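Local coordinates for uncharacterized protein (Methanothermobacter thermautotrophicus, PDB 1IHN), which is of unknown function and belongs to a family of uncharacterised proteins, its structure having revealed a fold described as novel, at residues P33-K36 / E37-R40. Residues are numbered along the deposited sequence; the frame is centred on the assembly and turned at random.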
loop_
_atom_site.group_PDB
_atom_site.type_symbol
_atom_site.label_atom_id
_atom_site.label_comp_id
_atom_site.label_asym_id
_atom_site.label_seq_id
_atom_site.Cartn_x
_atom_site.Cartn_y
_atom_site.Cartn_z
ATOM N N PRO A 33 10.371 1.660 -1.570
ATOM C CA PRO A 33 10.084 0.316 -2.074
ATOM C C PRO A 33 9.489 -0.554 -0.975
ATOM O O PRO A 33 9.893 -0.459 0.185
ATOM C CB PRO A 33 11.463 -0.198 -2.507
ATOM C CG PRO A 33 12.239 1.060 -2.786
ATOM C CD PRO A 33 11.812 1.949 -1.647
ATOM N N ARG A 34 8.533 -1.397 -1.337
ATOM C CA ARG A 34 7.938 -2.292 -0.361
ATOM C C ARG A 34 9.029 -3.265 0.088
ATOM O O ARG A 34 9.818 -3.738 -0.724
ATOM C CB ARG A 34 6.774 -3.064 -0.984
ATOM C CG ARG A 34 6.165 -4.076 -0.042
ATOM C CD ARG A 34 5.141 -4.966 -0.722
ATOM N NE ARG A 34 4.901 -6.138 0.105
ATOM C CZ ARG A 34 4.478 -7.313 -0.341
ATOM N NH1 ARG A 34 4.222 -7.495 -1.631
ATOM N NH2 ARG A 34 4.373 -8.327 0.506
ATOM N N ARG A 35 9.080 -3.558 1.382
ATOM C CA ARG A 35 10.090 -4.475 1.907
ATOM C C ARG A 35 9.606 -5.922 1.866
ATOM O O ARG A 35 9.304 -6.519 2.902
ATOM C CB ARG A 35 10.446 -4.094 3.343
ATOM C CG ARG A 35 10.937 -2.675 3.487
ATOM C CD ARG A 35 11.350 -2.404 4.914
ATOM N NE ARG A 35 11.779 -1.026 5.108
ATOM C CZ ARG A 35 12.312 -0.568 6.237
ATOM N NH1 ARG A 35 12.482 -1.387 7.270
ATOM N NH2 ARG A 35 12.668 0.706 6.336
ATOM N N LYS A 36 9.544 -6.485 0.666
ATOM C CA LYS A 36 9.084 -7.858 0.485
ATOM C C LYS A 36 9.883 -8.903 1.261
ATOM O O LYS A 36 9.349 -9.957 1.597
ATOM C CB LYS A 36 9.096 -8.225 -1.001
ATOM C CG LYS A 36 8.114 -7.447 -1.851
ATOM C CD LYS A 36 8.054 -8.024 -3.258
ATOM C CE LYS A 36 7.048 -7.281 -4.110
ATOM N NZ LYS A 36 7.385 -5.833 -4.161
ATOM N N GLU A 37 11.153 -8.613 1.544
ATOM C CA GLU A 37 12.014 -9.554 2.269
ATOM C C GLU A 37 11.470 -9.886 3.651
ATOM O O GLU A 37 11.623 -11.008 4.134
ATOM C CB GLU A 37 13.435 -8.992 2.431
ATOM C CG GLU A 37 13.878 -8.029 1.345
ATOM C CD GLU A 37 13.241 -6.655 1.490
ATOM O OE1 GLU A 37 13.402 -6.035 2.562
ATOM O OE2 GLU A 37 12.582 -6.199 0.531
ATOM N N ILE A 38 10.847 -8.906 4.294
ATOM C CA ILE A 38 10.291 -9.125 5.620
ATOM C C ILE A 38 9.346 -10.323 5.598
ATOM O O ILE A 38 9.464 -11.236 6.411
ATOM C CB ILE A 38 9.530 -7.878 6.110
ATOM C CG1 ILE A 38 10.515 -6.721 6.290
ATOM C CG2 ILE A 38 8.808 -8.177 7.415
ATOM C CD1 ILE A 38 9.881 -5.426 6.786
ATOM N N SER A 39 8.423 -10.320 4.647
ATOM C CA SER A 39 7.459 -11.396 4.524
ATOM C C SER A 39 8.052 -12.674 3.941
ATOM O O SER A 39 7.653 -13.773 4.316
ATOM C CB SER A 39 6.277 -10.926 3.674
ATOM O OG SER A 39 5.616 -9.858 4.328
ATOM N N ARG A 40 9.001 -12.539 3.023
ATOM C CA ARG A 40 9.610 -13.722 2.432
ATOM C C ARG A 40 10.364 -14.502 3.506
ATOM O O ARG A 40 10.363 -15.735 3.514
ATOM C CB ARG A 40 10.571 -13.332 1.317
ATOM C CG ARG A 40 11.178 -14.523 0.600
ATOM C CD ARG A 40 12.503 -14.144 -0.028
ATOM N NE ARG A 40 13.478 -13.739 0.983
ATOM C CZ ARG A 40 14.202 -12.625 0.919
ATOM N NH1 ARG A 40 14.059 -11.799 -0.112
ATOM N NH2 ARG A 40 15.074 -12.341 1.879
#
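The R34 guanidinium has S39 OG at its edge, near its plane and 4.3 Å from NH2, while K36 CG lies over one face, off-centre, near its margin. E53 ties the two polar groups together, one carboxylate oxygen in a salt bridge with R34 NE and the other hydrogen-bonded to S39 OG; D22 makes a second salt bridge, to R34 NH1. The R40 guanidinium, for its part, has E37 CA over one face, off-centre. E37 itself turns back along the chain: chi1 at an unusual -28° and a bend at chi2 (75°) together bring OE2 to 3.1 Å from K36 N, at an angle too poor for a hydrogen bond, and OE1 to 3.6 Å from R35 CB. With an alanine here the folded carboxylate is gone, and the R35 and K36 backbone would probably lose its cover on that side. I38 CD1 meets R35 CB at 3.7 Å, and the two side chains pass at a slant. R35 O accepts a hydrogen bond from I38 N (3.2 Å), and K36 O one from R40 N (3.0 Å). An inverse gamma turn centred on R35, closed by a weak K36 N to R34 O bond, leads from strand 31-33 into the first turn of helix 36-43, where i to i+4 bonding begins.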